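Local coordinates for protein putative metal-dependent hydrolase (Bacillus subtilis, PDB 6KNS) that binds two zinc ions in a metallo-beta-lactamase fold and also carries calcium, and is probably a metal-dependent hydrolase related to the short-form tRNase Z enzymes, at residues T134-R148 and T159-E173. Residues are numbered along the deposited sequence; the frame is centred on the assembly and turned at random.
With ZN (zinc ion), chain H; ZN (zinc ion), chain G.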
ATOM      1  N   THR A 134     -10.329  22.236 -10.888  1.00 26.89           N
ATOM      2  CA  THR A 134     -11.780  22.325 -10.727  1.00 27.60           C
ATOM      3  C   THR A 134     -12.331  20.892 -10.719  1.00 26.84           C
ATOM      4  O   THR A 134     -11.648  19.954 -11.163  1.00 26.54           O
ATOM      5  CB  THR A 134     -12.474  23.161 -11.853  1.00 29.07           C
ATOM      6  OG1 THR A 134     -11.989  22.734 -13.120  1.00 30.37           O
ATOM      7  CG2 THR A 134     -12.262  24.718 -11.686  1.00 29.01           C
ATOM      8  N   PHE A 135     -13.554  20.725 -10.226  1.00 27.41           N
ATOM      9  CA  PHE A 135     -14.079  19.404  -9.800  1.00 26.09           C
ATOM     10  C   PHE A 135     -15.450  19.113 -10.392  1.00 26.74           C
ATOM     11  O   PHE A 135     -16.216  20.029 -10.617  1.00 27.12           O
ATOM     12  CB  PHE A 135     -14.211  19.383  -8.285  1.00 25.45           C
ATOM     13  CG  PHE A 135     -12.914  19.635  -7.578  1.00 25.93           C
ATOM     14  CD1 PHE A 135     -12.011  18.605  -7.364  1.00 25.17           C
ATOM     15  CD2 PHE A 135     -12.554  20.902  -7.215  1.00 27.72           C
ATOM     16  CE1 PHE A 135     -10.780  18.832  -6.751  1.00 25.98           C
ATOM     17  CE2 PHE A 135     -11.340  21.132  -6.582  1.00 28.29           C
ATOM     18  CZ  PHE A 135     -10.443  20.095  -6.369  1.00 26.03           C
ATOM     19  N   LEU A 136     -15.748  17.839 -10.614  1.00 26.10           N
ATOM     20  CA  LEU A 136     -17.105  17.389 -10.961  1.00 26.72           C
ATOM     21  C   LEU A 136     -17.440  16.164 -10.103  1.00 26.55           C
ATOM     22  O   LEU A 136     -16.666  15.191 -10.067  1.00 24.03           O
ATOM     23  CB  LEU A 136     -17.195  17.036 -12.438  1.00 26.58           C
ATOM     24  CG  LEU A 136     -18.501  16.440 -12.979  1.00 28.26           C
ATOM     25  CD1 LEU A 136     -19.653  17.468 -12.914  1.00 26.96           C
ATOM     26  CD2 LEU A 136     -18.314  15.924 -14.423  1.00 25.71           C
ATOM     27  N   LYS A 137     -18.581  16.201  -9.408  1.00 27.54           N
ATOM     28  CA  LYS A 137     -19.023  15.018  -8.657  1.00 27.71           C
ATOM     29  C   LYS A 137     -19.328  13.857  -9.609  1.00 27.27           C
ATOM     30  O   LYS A 137     -19.939  14.067 -10.657  1.00 27.35           O
ATOM     31  CB  LYS A 137     -20.254  15.343  -7.859  1.00 29.89           C
ATOM     32  CG  LYS A 137     -20.524  14.362  -6.730  1.00 31.54           C
ATOM     33  CD  LYS A 137     -21.568  15.016  -5.755  1.00 36.63           C
ATOM     34  CE  LYS A 137     -21.921  14.063  -4.623  1.00 38.16           C
ATOM     35  NZ  LYS A 137     -22.257  12.720  -5.196  1.00 38.75           N
ATOM     36  N   THR A 138     -18.863  12.653  -9.267  1.00 25.52           N
ATOM     37  CA  THR A 138     -19.071  11.489 -10.132  1.00 25.18           C
ATOM     38  C   THR A 138     -20.270  10.655  -9.641  1.00 25.46           C
ATOM     39  O   THR A 138     -20.800  10.889  -8.565  1.00 24.83           O
ATOM     40  CB  THR A 138     -17.803  10.629 -10.208  1.00 24.30           C
ATOM     41  OG1 THR A 138     -17.485  10.079  -8.919  1.00 22.65           O
ATOM     42  CG2 THR A 138     -16.594  11.479 -10.727  1.00 23.31           C
ATOM     43  N   ILE A 139     -20.692   9.690 -10.443  1.00 25.70           N
ATOM     44  CA  ILE A 139     -21.712   8.757 -10.027  1.00 26.38           C
ATOM     45  C   ILE A 139     -20.948   7.538  -9.561  1.00 25.24           C
ATOM     46  O   ILE A 139     -20.379   6.816 -10.370  1.00 25.06           O
ATOM     47  CB  ILE A 139     -22.673   8.410 -11.145  1.00 27.12           C
ATOM     48  CG1 ILE A 139     -23.186   9.696 -11.824  1.00 29.19           C
ATOM     49  CG2 ILE A 139     -23.811   7.552 -10.590  1.00 26.82           C
ATOM     50  CD1 ILE A 139     -24.468   9.490 -12.659  1.00 29.98           C
ATOM     51  N   HIS A 140     -20.881   7.350  -8.241  1.00 24.71           N
ATOM     52  CA  HIS A 140     -20.043   6.307  -7.660  1.00 23.66           C
ATOM     53  C   HIS A 140     -20.620   5.892  -6.291  1.00 24.28           C
ATOM     54  O   HIS A 140     -21.354   6.650  -5.690  1.00 25.27           O
ATOM     55  CB  HIS A 140     -18.621   6.853  -7.530  1.00 23.16           C
ATOM     56  CG  HIS A 140     -17.581   5.802  -7.445  1.00 22.14           C
ATOM     57  ND1 HIS A 140     -17.473   4.802  -8.383  1.00 20.17           N
ATOM     58  CD2 HIS A 140     -16.605   5.573  -6.529  1.00 21.46           C
ATOM     59  CE1 HIS A 140     -16.470   4.007  -8.056  1.00 17.17           C
ATOM     60  NE2 HIS A 140     -15.931   4.452  -6.938  1.00 20.79           N
ATOM     61  N   PRO A 141     -20.350   4.664  -5.823  1.00 23.70           N
ATOM     62  CA  PRO A 141     -21.000   4.300  -4.561  1.00 23.86           C
ATOM     63  C   PRO A 141     -20.546   5.069  -3.329  1.00 23.30           C
ATOM     64  O   PRO A 141     -21.159   4.905  -2.311  1.00 23.19           O
ATOM     65  CB  PRO A 141     -20.670   2.799  -4.386  1.00 23.94           C
ATOM     66  CG  PRO A 141     -20.024   2.353  -5.644  1.00 23.80           C
ATOM     67  CD  PRO A 141     -19.657   3.537  -6.461  1.00 23.34           C
ATOM     68  N   VAL A 142     -19.425   5.800  -3.377  1.00 23.50           N
ATOM     69  CA  VAL A 142     -19.081   6.791  -2.355  1.00 22.41           C
ATOM     70  C   VAL A 142     -18.858   8.116  -3.055  1.00 23.17           C
ATOM     71  O   VAL A 142     -18.657   8.162  -4.265  1.00 24.42           O
ATOM     72  CB  VAL A 142     -17.823   6.429  -1.514  1.00 22.73           C
ATOM     73  CG1 VAL A 142     -18.059   5.151  -0.659  1.00 21.50           C
ATOM     74  CG2 VAL A 142     -16.545   6.309  -2.385  1.00 22.09           C
ATOM     75  N   THR A 143     -18.908   9.202  -2.297  1.00 22.44           N
ATOM     76  CA  THR A 143     -18.655  10.528  -2.809  1.00 22.88           C
ATOM     77  C   THR A 143     -17.313  10.555  -3.518  1.00 22.17           C
ATOM     78  O   THR A 143     -16.294  10.089  -2.989  1.00 20.80           O
ATOM     79  CB  THR A 143     -18.643  11.551  -1.655  1.00 23.42           C
ATOM     80  OG1 THR A 143     -19.879  11.452  -0.977  1.00 23.06           O
ATOM     81  CG2 THR A 143     -18.477  12.970  -2.142  1.00 22.29           C
ATOM     82  N   CYS A 144     -17.309  11.058  -4.737  1.00 22.59           N
ATOM     83  CA  CYS A 144     -16.070  11.050  -5.489  1.00 22.58           C
ATOM     84  C   CYS A 144     -16.073  12.242  -6.422  1.00 23.46           C
ATOM     85  O   CYS A 144     -17.150  12.628  -6.899  1.00 23.89           O
ATOM     86  CB  CYS A 144     -15.906   9.701  -6.234  1.00 22.43           C
ATOM     87  SG  CYS A 144     -14.448   9.633  -7.249  1.00 23.81           S
ATOM     88  N   TYR A 145     -14.894  12.866  -6.637  1.00 23.06           N
ATOM     89  CA  TYR A 145     -14.810  14.015  -7.560  1.00 23.23           C
ATOM     90  C   TYR A 145     -13.790  13.808  -8.658  1.00 22.72           C
ATOM     91  O   TYR A 145     -12.640  13.492  -8.384  1.00 20.63           O
ATOM     92  CB  TYR A 145     -14.501  15.337  -6.819  1.00 24.07           C
ATOM     93  CG  TYR A 145     -15.611  15.738  -5.927  1.00 23.12           C
ATOM     94  CD1 TYR A 145     -16.622  16.586  -6.366  1.00 24.54           C
ATOM     95  CD2 TYR A 145     -15.700  15.206  -4.662  1.00 23.02           C
ATOM     96  CE1 TYR A 145     -17.697  16.925  -5.523  1.00 24.76           C
ATOM     97  CE2 TYR A 145     -16.746  15.535  -3.819  1.00 25.50           C
ATOM     98  CZ  TYR A 145     -17.731  16.397  -4.242  1.00 25.26           C
ATOM     99  OH  TYR A 145     -18.755  16.678  -3.373  1.00 28.84           O
ATOM    100  N   ALA A 146     -14.233  14.049  -9.904  1.00 22.92           N
ATOM    101  CA  ALA A 146     -13.344  14.139 -11.048  1.00 22.63           C
ATOM    102  C   ALA A 146     -12.626  15.466 -10.974  1.00 22.94           C
ATOM    103  O   ALA A 146     -13.092  16.365 -10.276  1.00 23.97           O
ATOM    104  CB  ALA A 146     -14.109  14.014 -12.343  1.00 23.01           C
ATOM    105  N   MET A 147     -11.487  15.581 -11.656  1.00 22.47           N
ATOM    106  CA  MET A 147     -10.678  16.789 -11.585  1.00 23.45           C
ATOM    107  C   MET A 147     -10.232  17.271 -12.956  1.00 24.38           C
ATOM    108  O   MET A 147      -9.889  16.476 -13.823  1.00 24.15           O
ATOM    109  CB  MET A 147      -9.439  16.553 -10.748  1.00 22.67           C
ATOM    110  CG  MET A 147      -9.728  16.091  -9.343  1.00 24.14           C
ATOM    111  SD  MET A 147      -8.219  15.550  -8.525  1.00 24.34           S
ATOM    112  CE  MET A 147      -9.007  14.618  -7.211  1.00 23.62           C
ATOM    113  N   ARG A 148     -10.260  18.591 -13.139  1.00 26.27           N
ATOM    114  CA  ARG A 148      -9.731  19.234 -14.335  1.00 26.67           C
ATOM    115  C   ARG A 148      -8.535  20.052 -13.872  1.00 26.51           C
ATOM    116  O   ARG A 148      -8.688  20.959 -13.038  1.00 26.69           O
ATOM    117  CB  ARG A 148     -10.773  20.138 -14.961  1.00 28.61           C
ATOM    118  CG  ARG A 148     -10.191  20.980 -16.091  1.00 32.11           C
ATOM    119  CD  ARG A 148     -11.100  22.080 -16.614  1.00 37.02           C
ATOM    120  NE  ARG A 148     -11.768  21.639 -17.809  1.00 40.29           N
ATOM    121  CZ  ARG A 148     -11.520  22.025 -19.055  1.00 40.43           C
ATOM    122  NH1 ARG A 148     -10.635  22.953 -19.354  1.00 42.72           N
ATOM    123  NH2 ARG A 148     -12.203  21.453 -20.017  1.00 41.45           N
ATOM    124  N   THR A 159     -11.092  11.535 -14.662  1.00 21.00           N
ATOM    125  CA  THR A 159     -12.463  11.202 -14.298  1.00 20.94           C
ATOM    126  C   THR A 159     -12.587  10.669 -12.870  1.00 21.34           C
ATOM    127  O   THR A 159     -13.699  10.527 -12.367  1.00 22.17           O
ATOM    128  CB  THR A 159     -13.061  10.089 -15.210  1.00 21.84           C
ATOM    129  OG1 THR A 159     -12.318   8.870 -15.017  1.00 17.95           O
ATOM    130  CG2 THR A 159     -13.034  10.479 -16.678  1.00 20.64           C
ATOM    131  N   ALA A 160     -11.477  10.327 -12.215  1.00 20.39           N
ATOM    132  CA  ALA A 160     -11.557   9.503 -11.034  1.00 20.32           C
ATOM    133  C   ALA A 160     -12.458   8.305 -11.389  1.00 20.73           C
ATOM    134  O   ALA A 160     -12.422   7.806 -12.532  1.00 21.15           O
ATOM    135  CB  ALA A 160     -12.073  10.292  -9.827  1.00 19.25           C
ATOM    136  N   ASP A 161     -13.253   7.841 -10.433  1.00 20.62           N
ATOM    137  CA  ASP A 161     -14.144   6.714 -10.655  1.00 20.91           C
ATOM    138  C   ASP A 161     -15.540   7.195 -10.891  1.00 21.72           C
ATOM    139  O   ASP A 161     -16.052   7.995 -10.111  1.00 22.58           O
ATOM    140  CB  ASP A 161     -14.213   5.848  -9.420  1.00 21.05           C
ATOM    141  CG  ASP A 161     -12.936   5.073  -9.166  1.00 20.90           C
ATOM    142  OD1 ASP A 161     -11.854   5.343  -9.751  1.00 21.80           O
ATOM    143  OD2 ASP A 161     -13.073   4.153  -8.378  1.00 17.04           O
ATOM    144  N   SER A 162     -16.195   6.661 -11.912  1.00 22.07           N
ATOM    145  CA  SER A 162     -17.594   7.025 -12.177  1.00 22.74           C
ATOM    146  C   SER A 162     -18.237   6.063 -13.159  1.00 23.30           C
ATOM    147  O   SER A 162     -17.555   5.493 -14.013  1.00 23.42           O
ATOM    148  CB  SER A 162     -17.636   8.423 -12.781  1.00 23.30           C
ATOM    149  OG  SER A 162     -18.957   8.933 -12.860  1.00 22.28           O
ATOM    150  N   SER A 163     -19.543   5.879 -13.048  1.00 24.58           N
ATOM    151  CA  SER A 163     -20.325   5.401 -14.190  1.00 25.75           C
ATOM    152  C   SER A 163     -20.636   6.615 -15.074  1.00 26.32           C
ATOM    153  O   SER A 163     -20.389   7.776 -14.696  1.00 25.57           O
ATOM    154  CB  SER A 163     -21.634   4.712 -13.753  1.00 26.61           C
ATOM    155  OG  SER A 163     -22.488   5.601 -13.049  1.00 28.66           O
ATOM    156  N   TYR A 164     -21.180   6.345 -16.247  1.00 27.01           N
ATOM    157  CA  TYR A 164     -21.248   7.358 -17.300  1.00 27.35           C
ATOM    158  C   TYR A 164     -22.207   8.502 -16.914  1.00 27.86           C
ATOM    159  O   TYR A 164     -23.240   8.247 -16.309  1.00 27.66           O
ATOM    160  CB  TYR A 164     -21.663   6.732 -18.668  1.00 28.19           C
ATOM    161  CG  TYR A 164     -21.906   7.828 -19.690  1.00 29.33           C
ATOM    162  CD1 TYR A 164     -20.842   8.432 -20.359  1.00 29.48           C
ATOM    163  CD2 TYR A 164     -23.167   8.335 -19.885  1.00 30.65           C
ATOM    164  CE1 TYR A 164     -21.055   9.477 -21.238  1.00 30.91           C
ATOM    165  CE2 TYR A 164     -23.392   9.384 -20.752  1.00 33.37           C
ATOM    166  CZ  TYR A 164     -22.333   9.957 -21.415  1.00 32.90           C
ATOM    167  OH  TYR A 164     -22.583  10.993 -22.275  1.00 35.93           O
ATOM    168  N   GLN A 165     -21.848   9.749 -17.238  1.00 27.65           N
ATOM    169  CA  GLN A 165     -22.822  10.864 -17.198  1.00 29.33           C
ATOM    170  C   GLN A 165     -22.481  11.913 -18.245  1.00 30.02           C
ATOM    171  O   GLN A 165     -21.293  12.154 -18.544  1.00 28.43           O
ATOM    172  CB  GLN A 165     -22.891  11.507 -15.794  1.00 29.19           C
ATOM    173  CG  GLN A 165     -21.523  11.933 -15.238  1.00 28.14           C
ATOM    174  CD  GLN A 165     -21.598  12.600 -13.879  1.00 27.70           C
ATOM    175  OE1 GLN A 165     -22.663  12.772 -13.342  1.00 31.07           O
ATOM    176  NE2 GLN A 165     -20.448  12.953 -13.311  1.00 26.76           N
ATOM    177  N   ASP A 166     -23.524  12.531 -18.799  1.00 31.67           N
ATOM    178  CA  ASP A 166     -23.373  13.555 -19.822  1.00 32.76           C
ATOM    179  C   ASP A 166     -22.558  14.729 -19.312  1.00 32.43           C
ATOM    180  O   ASP A 166     -21.822  15.357 -20.061  1.00 33.09           O
ATOM    181  CB  ASP A 166     -24.744  14.075 -20.289  1.00 35.69           C
ATOM    182  CG  ASP A 166     -25.474  13.099 -21.226  1.00 37.71           C
ATOM    183  OD1 ASP A 166     -24.852  12.159 -21.769  1.00 39.98           O
ATOM    184  OD2 ASP A 166     -26.681  13.299 -21.428  1.00 43.45           O
ATOM    185  N   SER A 167     -22.680  15.035 -18.039  1.00 31.30           N
ATOM    186  CA  SER A 167     -21.958  16.175 -17.478  1.00 31.80           C
ATOM    187  C   SER A 167     -20.413  16.070 -17.646  1.00 30.17           C
ATOM    188  O   SER A 167     -19.700  17.078 -17.590  1.00 30.44           O
ATOM    189  CB  SER A 167     -22.325  16.305 -16.014  1.00 30.83           C
ATOM    190  OG  SER A 167     -22.022  15.069 -15.373  1.00 31.40           O
ATOM    191  N   PHE A 168     -19.880  14.870 -17.860  1.00 29.04           N
ATOM    192  CA  PHE A 168     -18.441  14.773 -18.116  1.00 27.85           C
ATOM    193  C   PHE A 168     -18.020  15.522 -19.405  1.00 29.16           C
ATOM    194  O   PHE A 168     -16.847  15.863 -19.560  1.00 27.40           O
ATOM    195  CB  PHE A 168     -18.017  13.314 -18.255  1.00 27.16           C
ATOM    196  CG  PHE A 168     -17.669  12.622 -16.956  1.00 25.17           C
ATOM    197  CD1 PHE A 168     -16.648  13.088 -16.166  1.00 24.86           C
ATOM    198  CD2 PHE A 168     -18.317  11.448 -16.586  1.00 24.41           C
ATOM    199  CE1 PHE A 168     -16.287  12.410 -14.991  1.00 25.82           C
ATOM    200  CE2 PHE A 168     -17.978  10.774 -15.431  1.00 25.80           C
ATOM    201  CZ  PHE A 168     -16.954  11.245 -14.631  1.00 25.04           C
ATOM    202  N   ILE A 169     -18.966  15.774 -20.324  1.00 30.59           N
ATOM    203  CA  ILE A 169     -18.606  16.293 -21.639  1.00 31.71           C
ATOM    204  C   ILE A 169     -18.240  17.760 -21.562  1.00 33.03           C
ATOM    205  O   ILE A 169     -17.135  18.114 -21.975  1.00 33.69           O
ATOM    206  CB  ILE A 169     -19.675  15.976 -22.708  1.00 33.21           C
ATOM    207  CG1 ILE A 169     -19.609  14.486 -23.055  1.00 33.24           C
ATOM    208  CG2 ILE A 169     -19.494  16.819 -23.986  1.00 33.31           C
ATOM    209  CD1 ILE A 169     -20.830  13.971 -23.822  1.00 37.66           C
ATOM    210  N   PRO A 170     -19.139  18.621 -21.034  1.00 34.37           N
ATOM    211  CA  PRO A 170     -18.741  20.013 -20.794  1.00 35.04           C
ATOM    212  C   PRO A 170     -17.564  20.152 -19.834  1.00 33.63           C
ATOM    213  O   PRO A 170     -16.693  20.978 -20.051  1.00 33.64           O
ATOM    214  CB  PRO A 170     -19.988  20.648 -20.163  1.00 36.47           C
ATOM    215  CG  PRO A 170     -21.121  19.744 -20.499  1.00 36.60           C
ATOM    216  CD  PRO A 170     -20.587  18.408 -20.827  1.00 35.04           C
ATOM    217  N   PHE A 171     -17.546  19.361 -18.773  1.00 32.69           N
ATOM    218  CA  PHE A 171     -16.420  19.386 -17.847  1.00 31.57           C
ATOM    219  C   PHE A 171     -15.060  19.165 -18.513  1.00 30.49           C
ATOM    220  O   PHE A 171     -14.093  19.840 -18.177  1.00 29.42           O
ATOM    221  CB  PHE A 171     -16.609  18.328 -16.760  1.00 30.68           C
ATOM    222  CG  PHE A 171     -15.589  18.405 -15.652  1.00 29.78           C
ATOM    223  CD1 PHE A 171     -15.534  19.529 -14.810  1.00 31.49           C
ATOM    224  CD2 PHE A 171     -14.710  17.348 -15.429  1.00 28.28           C
ATOM    225  CE1 PHE A 171     -14.596  19.584 -13.753  1.00 29.16           C
ATOM    226  CE2 PHE A 171     -13.786  17.386 -14.391  1.00 27.53           C
ATOM    227  CZ  PHE A 171     -13.727  18.491 -13.550  1.00 28.15           C
ATOM    228  N   SER A 172     -14.996  18.213 -19.448  1.00 30.37           N
ATOM    229  CA  SER A 172     -13.737  17.815 -20.078  1.00 29.90           C
ATOM    230  C   SER A 172     -13.461  18.587 -21.369  1.00 31.61           C
ATOM    231  O   SER A 172     -12.493  18.270 -22.064  1.00 30.87           O
ATOM    232  CB  SER A 172     -13.756  16.320 -20.420  1.00 29.37           C
ATOM    233  OG  SER A 172     -14.117  15.521 -19.301  1.00 29.34           O
ATOM    234  N   GLU A 173     -14.288  19.592 -21.685  1.00 32.64           N
ATOM    235  CA  GLU A 173     -14.204  20.286 -22.966  1.00 34.69           C
ATOM    236  C   GLU A 173     -12.801  20.793 -23.334  1.00 34.35           C
ATOM    237  O   GLU A 173     -12.170  21.564 -22.608  1.00 33.68           O
ATOM    238  CB  GLU A 173     -15.208  21.460 -23.053  1.00 36.51           C
ATOM    239  CG  GLU A 173     -15.296  21.996 -24.477  1.00 41.42           C
ATOM    240  CD  GLU A 173     -16.492  22.917 -24.724  1.00 46.46           C
ATOM    241  OE1 GLU A 173     -16.998  23.538 -23.763  1.00 49.20           O
ATOM    242  OE2 GLU A 173     -16.900  23.023 -25.894  1.00 50.03           O
TER
HETATM  243 ZN    ZN H 304     -13.883   3.903  -6.170  1.00 24.88          ZN
HETATM  244 ZN    ZN G 303     -11.221   3.081  -7.671  1.00 29.88          ZN
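The Phe171 ring, on the short helix 168-171, lies against the hairpin of strands 131-137 and 145-150. Leu136 CB sits over the centre of one face of this ring, 3.6 Å from its centroid and only 3° off the normal, while Thr134 O approaches the ring edge and Arg148 CB lies near Phe171 CZ. With CG anti to the backbone N (chi1 175°), Leu136 sends CD2 into a hollow formed by Phe171 CB, Ser167 O and the Phe168 ring. Ala146 is the smaller bump beside it, its CB meeting the Phe168 edge at CE1, 3.8 Å away. Nearer the metals, the methyl of Ala160 packs on Cys144 SG at 3.6 Å. Thr138 and Ser162 press CB against CB at 3.4 Å, a tight fit held by Thr138 OG1 donating to Asp161 O and by Ile139 N donating to Ser162 OG. Gln165 reaches out, extended beyond CG, so that OE1 passes across Ile139 CG1 and NE2 donates nearly straight (164°) to a lone pair of Lys137 O. At the far end Arg148, bent at chi3, lays its guanidinium edge-on to the helix C-terminus: NE and NH2 both grip Phe171 O, and NH2 also reaches Glu173 O at 2.6 Å. Here a cation meets carbonyls at a helix end, which probably strengthens the bonds.

At the zinc end, Asp161 CB makes a CH-pi contact over one face of the His140 ring, toward its rim, and Pro141 CD lies toward the rim of the opposite face; His140 ND1 bonds to Gly194 O. In this dinuclear site of the metallo-beta-lactamase fold, His140 NE2, His65 and His67 bind one zinc, and Asp69, His70 and His217 the other. Asp161 OD2, bridging both, probably offsets their mutual repulsion, while Thr138 anchors its backbone.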